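PDB 4Q6B: extracellular ligand-binding receptor from Desulfitobacterium hafniense, which binds leucine and probably related amino acids, and is thought to deliver them to an ABC transporter for uptake. Local coordinates for residues P124-Y136 with L158-I171. Sequence-based numbering, arbitrary orientation. Where two conformers were deposited one is given.
Sequences PSDQEIARQLAIY and LANAFEDYARAQGI. With CA (calcium ion), chain D.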
loop_
_atom_site.group_PDB
_atom_site.type_symbol
_atom_site.label_atom_id
_atom_site.label_comp_id
_atom_site.label_asym_id
_atom_site.label_seq_id
_atom_site.Cartn_x
_atom_site.Cartn_y
_atom_site.Cartn_z
ATOM N N PRO A 124 4.874 -2.890 -0.861
ATOM C CA PRO A 124 6.111 -2.085 -0.772
ATOM C C PRO A 124 5.897 -0.831 0.050
ATOM O O PRO A 124 4.802 -0.243 0.043
ATOM C CB PRO A 124 6.391 -1.666 -2.230
ATOM C CG PRO A 124 5.082 -1.925 -2.975
ATOM C CD PRO A 124 4.338 -2.991 -2.237
ATOM N N SER A 125 6.957 -0.382 0.724
ATOM C CA SER A 125 6.889 0.853 1.504
ATOM C C SER A 125 7.074 2.023 0.557
ATOM O O SER A 125 7.455 1.841 -0.618
ATOM C CB SER A 125 8.026 0.928 2.511
ATOM O OG SER A 125 9.248 1.228 1.857
ATOM N N ASP A 126 6.817 3.200 1.091
ATOM C CA ASP A 126 7.011 4.472 0.351
ATOM C C ASP A 126 8.409 4.610 -0.205
ATOM O O ASP A 126 8.598 5.196 -1.263
ATOM C CB ASP A 126 6.761 5.696 1.252
ATOM C CG ASP A 126 5.320 5.837 1.666
ATOM O OD1 ASP A 126 4.423 5.363 0.931
ATOM O OD2 ASP A 126 5.090 6.433 2.764
ATOM N N GLN A 127 9.380 4.143 0.555
ATOM C CA GLN A 127 10.780 4.196 0.162
ATOM C C GLN A 127 11.052 3.320 -1.059
ATOM O O GLN A 127 11.763 3.726 -1.994
ATOM C CB GLN A 127 11.673 3.852 1.353
ATOM C CG GLN A 127 13.055 3.398 0.983
ATOM C CD GLN A 127 13.957 3.290 2.186
ATOM O OE1 GLN A 127 13.496 3.405 3.331
ATOM N NE2 GLN A 127 15.255 3.083 1.943
ATOM N N GLU A 128 10.460 2.131 -1.103
ATOM C CA GLU A 128 10.652 1.258 -2.280
ATOM C C GLU A 128 9.933 1.776 -3.532
ATOM O O GLU A 128 10.457 1.705 -4.646
ATOM C CB GLU A 128 10.172 -0.157 -1.936
ATOM C CG GLU A 128 10.377 -1.130 -3.065
ATOM C CD GLU A 128 11.848 -1.205 -3.540
ATOM O OE1 GLU A 128 12.773 -0.929 -2.728
ATOM O OE2 GLU A 128 12.069 -1.543 -4.731
ATOM N N ILE A 129 8.747 2.356 -3.336
ATOM C CA ILE A 129 7.999 2.982 -4.412
ATOM C C ILE A 129 8.811 4.150 -4.981
ATOM O O ILE A 129 8.977 4.259 -6.202
ATOM C CB ILE A 129 6.641 3.467 -3.845
ATOM C CG1 ILE A 129 5.734 2.244 -3.661
ATOM C CG2 ILE A 129 5.986 4.527 -4.727
ATOM C CD1 ILE A 129 4.547 2.515 -2.661
ATOM N N ALA A 130 9.358 4.981 -4.089
ATOM C CA ALA A 130 10.197 6.137 -4.510
ATOM C C ALA A 130 11.411 5.682 -5.309
ATOM O O ALA A 130 11.730 6.272 -6.331
ATOM C CB ALA A 130 10.647 6.981 -3.280
ATOM N N ARG A 131 12.062 4.617 -4.853
ATOM C CA ARG A 131 13.260 4.087 -5.499
ATOM C C ARG A 131 12.960 3.642 -6.938
ATOM O O ARG A 131 13.711 3.952 -7.867
ATOM C CB ARG A 131 13.796 2.919 -4.670
ATOM C CG ARG A 131 15.126 2.383 -5.139
ATOM C CD ARG A 131 15.729 1.471 -4.059
ATOM N NE ARG A 131 15.146 0.127 -4.038
ATOM C CZ ARG A 131 15.859 -1.001 -4.040
ATOM N NH1 ARG A 131 15.242 -2.170 -4.018
ATOM N NH2 ARG A 131 17.179 -0.956 -4.069
ATOM N N GLN A 132 11.839 2.947 -7.138
ATOM C CA GLN A 132 11.520 2.439 -8.470
ATOM C C GLN A 132 11.074 3.566 -9.352
ATOM O O GLN A 132 11.346 3.534 -10.556
ATOM C CB GLN A 132 10.396 1.394 -8.396
ATOM C CG GLN A 132 10.754 0.220 -7.569
ATOM C CD GLN A 132 11.610 -0.747 -8.325
ATOM O OE1 GLN A 132 11.789 -0.619 -9.540
ATOM N NE2 GLN A 132 12.151 -1.728 -7.618
ATOM N N LEU A 133 10.363 4.552 -8.770
ATOM C CA LEU A 133 9.943 5.719 -9.578
ATOM C C LEU A 133 11.139 6.510 -10.076
ATOM O O LEU A 133 11.147 6.950 -11.256
ATOM C CB LEU A 133 8.977 6.667 -8.834
ATOM C CG LEU A 133 7.554 6.155 -8.685
ATOM C CD1 LEU A 133 6.867 6.985 -7.601
ATOM C CD2 LEU A 133 6.801 6.230 -10.016
ATOM N N ALA A 134 12.166 6.651 -9.238
ATOM C CA ALA A 134 13.334 7.429 -9.671
ATOM C C ALA A 134 14.055 6.736 -10.816
ATOM O O ALA A 134 14.499 7.381 -11.790
ATOM C CB ALA A 134 14.297 7.679 -8.524
ATOM N N ILE A 135 14.168 5.421 -10.708
ATOM C CA ILE A 135 14.828 4.641 -11.767
ATOM C C ILE A 135 14.109 4.794 -13.095
ATOM O O ILE A 135 14.742 4.997 -14.118
ATOM C CB ILE A 135 14.967 3.160 -11.371
ATOM C CG1 ILE A 135 16.070 3.082 -10.306
ATOM C CG2 ILE A 135 15.330 2.290 -12.609
ATOM C CD1 ILE A 135 16.185 1.766 -9.630
ATOM N N TYR A 136 12.798 4.684 -13.069
ATOM C CA TYR A 136 11.995 4.758 -14.283
ATOM C C TYR A 136 12.079 6.157 -14.870
ATOM O O TYR A 136 12.263 6.332 -16.086
ATOM C CB TYR A 136 10.536 4.407 -13.969
ATOM C CG TYR A 136 9.659 4.544 -15.197
ATOM C CD1 TYR A 136 9.701 3.602 -16.212
ATOM C CD2 TYR A 136 8.803 5.644 -15.342
ATOM C CE1 TYR A 136 8.892 3.737 -17.334
ATOM C CE2 TYR A 136 8.006 5.778 -16.452
ATOM C CZ TYR A 136 8.051 4.830 -17.436
ATOM O OH TYR A 136 7.257 4.996 -18.556
ATOM N N LEU A 158 8.277 10.822 2.243
ATOM C CA LEU A 158 8.260 10.374 0.847
ATOM C C LEU A 158 9.023 11.343 -0.062
ATOM O O LEU A 158 9.679 10.907 -1.022
ATOM C CB LEU A 158 6.818 10.184 0.349
ATOM C CG LEU A 158 6.605 9.853 -1.131
ATOM C CD1 LEU A 158 7.311 8.588 -1.518
ATOM C CD2 LEU A 158 5.148 9.702 -1.385
ATOM N N ALA A 159 8.932 12.645 0.245
ATOM C CA ALA A 159 9.665 13.691 -0.473
ATOM C C ALA A 159 11.176 13.506 -0.340
ATOM O O ALA A 159 11.888 13.585 -1.357
ATOM C CB ALA A 159 9.243 15.142 0.007
ATOM N N ASN A 160 11.659 13.289 0.899
ATOM C CA ASN A 160 13.092 13.102 1.111
ATOM C C ASN A 160 13.607 11.800 0.481
ATOM O O ASN A 160 14.699 11.799 -0.091
ATOM C CB ASN A 160 13.459 13.136 2.590
ATOM C CG ASN A 160 13.274 14.503 3.192
ATOM O OD1 ASN A 160 13.251 15.509 2.486
ATOM N ND2 ASN A 160 13.138 14.548 4.506
ATOM N N ALA A 161 12.843 10.716 0.623
ATOM C CA ALA A 161 13.156 9.465 -0.111
ATOM C C ALA A 161 13.259 9.667 -1.628
ATOM O O ALA A 161 14.239 9.248 -2.281
ATOM C CB ALA A 161 12.139 8.359 0.209
ATOM N N PHE A 162 12.255 10.304 -2.216
ATOM C CA PHE A 162 12.304 10.537 -3.649
ATOM C C PHE A 162 13.491 11.432 -4.052
ATOM O O PHE A 162 14.206 11.137 -5.032
ATOM C CB PHE A 162 10.990 11.085 -4.215
ATOM C CG PHE A 162 11.036 11.251 -5.708
ATOM C CD1 PHE A 162 10.889 10.159 -6.550
ATOM C CD2 PHE A 162 11.313 12.495 -6.277
ATOM C CE1 PHE A 162 10.975 10.311 -7.929
ATOM C CE2 PHE A 162 11.423 12.674 -7.661
ATOM C CZ PHE A 162 11.244 11.569 -8.493
ATOM N N GLU A 163 13.706 12.512 -3.311
ATOM C CA GLU A 163 14.828 13.409 -3.627
ATOM C C GLU A 163 16.175 12.656 -3.592
ATOM O O GLU A 163 17.026 12.818 -4.462
ATOM C CB GLU A 163 14.830 14.615 -2.651
ATOM C CG GLU A 163 16.076 15.485 -2.795
ATOM C CD GLU A 163 15.820 16.975 -2.534
ATOM O OE1 GLU A 163 14.814 17.317 -1.868
ATOM O OE2 GLU A 163 16.632 17.802 -3.016
ATOM N N ASP A 164 16.365 11.812 -2.578
ATOM C CA ASP A 164 17.617 11.068 -2.427
ATOM C C ASP A 164 17.802 10.058 -3.555
ATOM O O ASP A 164 18.867 9.979 -4.169
ATOM C CB ASP A 164 17.672 10.372 -1.074
ATOM C CG ASP A 164 17.756 11.367 0.083
ATOM O OD1 ASP A 164 17.543 10.960 1.240
ATOM O OD2 ASP A 164 18.004 12.573 -0.170
ATOM N N TYR A 165 16.757 9.307 -3.879
ATOM C CA TYR A 165 16.928 8.370 -4.998
ATOM C C TYR A 165 17.046 9.083 -6.346
ATOM O O TYR A 165 17.819 8.655 -7.224
ATOM C CB TYR A 165 15.800 7.351 -5.022
ATOM C CG TYR A 165 15.934 6.346 -3.937
ATOM C CD1 TYR A 165 17.032 5.480 -3.888
ATOM C CD2 TYR A 165 14.959 6.220 -2.957
ATOM C CE1 TYR A 165 17.140 4.535 -2.877
ATOM C CE2 TYR A 165 15.060 5.283 -1.950
ATOM C CZ TYR A 165 16.146 4.447 -1.908
ATOM O OH TYR A 165 16.269 3.506 -0.904
ATOM N N ALA A 166 16.289 10.169 -6.528
ATOM C CA ALA A 166 16.355 10.925 -7.788
ATOM C C ALA A 166 17.766 11.481 -7.960
ATOM O O ALA A 166 18.333 11.387 -9.034
ATOM C CB ALA A 166 15.314 12.059 -7.794
ATOM N N ARG A 167 18.388 11.924 -6.868
ATOM C CA ARG A 167 19.725 12.511 -6.969
ATOM C C ARG A 167 20.753 11.485 -7.446
ATOM O O ARG A 167 21.626 11.791 -8.264
ATOM C CB ARG A 167 20.127 13.129 -5.625
ATOM C CG ARG A 167 21.583 13.621 -5.579
ATOM C CD ARG A 167 21.985 14.084 -4.159
ATOM N NE ARG A 167 21.103 15.142 -3.683
ATOM C CZ ARG A 167 20.349 15.064 -2.586
ATOM N NH1 ARG A 167 20.368 13.966 -1.828
ATOM N NH2 ARG A 167 19.574 16.094 -2.243
ATOM N N ALA A 168 20.609 10.246 -6.969
ATOM C CA ALA A 168 21.488 9.155 -7.391
ATOM C C ALA A 168 21.299 8.778 -8.858
ATOM O O ALA A 168 22.186 8.184 -9.489
ATOM C CB ALA A 168 21.244 7.930 -6.489
ATOM N N GLN A 169 20.153 9.131 -9.419
ATOM C CA GLN A 169 19.879 8.901 -10.832
ATOM C C GLN A 169 20.296 10.067 -11.733
ATOM O O GLN A 169 20.098 10.023 -12.929
ATOM C CB GLN A 169 18.405 8.602 -11.056
ATOM C CG GLN A 169 17.908 7.331 -10.416
ATOM C CD GLN A 169 18.563 6.107 -11.000
ATOM O OE1 GLN A 169 18.567 5.918 -12.197
ATOM N NE2 GLN A 169 19.126 5.276 -10.147
ATOM N N GLY A 170 20.838 11.116 -11.137
ATOM C CA GLY A 170 21.209 12.330 -11.861
ATOM C C GLY A 170 20.067 13.308 -12.070
ATOM O O GLY A 170 20.155 14.217 -12.913
ATOM N N ILE A 171 18.994 13.146 -11.315
ATOM C CA ILE A 171 17.891 14.119 -11.344
ATOM C C ILE A 171 18.071 15.154 -10.265
ATOM O O ILE A 171 18.278 14.816 -9.081
ATOM C CB ILE A 171 16.541 13.381 -11.166
ATOM C CG1 ILE A 171 16.359 12.352 -12.288
ATOM C CG2 ILE A 171 15.351 14.346 -11.145
ATOM C CD1 ILE A 171 15.159 11.434 -12.027
HETATM CA CA CA D . 21.835 15.376 -14.156
HETATM O O HOH W 1 17.631 4.534 -14.200
HETATM O O HOH W 2 22.862 15.467 -11.512
HETATM O O HOH W 3 20.107 17.192 -13.527
HETATM O O HOH W 4 20.932 14.044 -15.512
HETATM O O HOH W 5 23.387 17.319 -13.772
HETATM O O HOH W 6 21.836 16.568 -16.357
#
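Ala-130 and Tyr-165 interlock as reciprocal knobs into holes where helix 126-136 packs against helix 158-168, neighbours flanking the mixed sheet in one lobe of this periplasmic binding protein fold. The two segments run roughly parallel, crossing at -35° with their axes 8.5 Å apart, a closeness that small residues permit. Ala-130 settles among Leu-158, Ala-161, Phe-162 and Tyr-165, its CB 4.0 Å from Ala-161 CB. One turn on, Ala-134 CB lies 3.8 Å from Tyr-165 CB. On this tight, buried side Leu-133 CB meets the edge of the Phe-162 ring, which stacks on Phe-202 and also reaches Ile-147 of strand 144-149.

The opposite flank is looser and more exposed. Here the Tyr-165 ring lies across helix 126-136, with Arg-131 CB 3.8 Å from its centroid, almost on the ring normal, a CH-pi contact. With chi1 at -173° the Arg-131 chain runs on past the ring, CG over the same face and CD 3.6 Å from Tyr-165 CE1 at its rim. Beyond the ring, an N-H of Gln-127 NE2 points at Tyr-165 OH (3.1 Å, 161°), the hydroxyl oxygen lying close to the amide plane of Gln-127. At the far end a Schellman motif closes helix 158-168; its Gly-170 O binds a calcium ion at 2.4 Å, and one water bridges Ile-135 O to Gln-169 OE1.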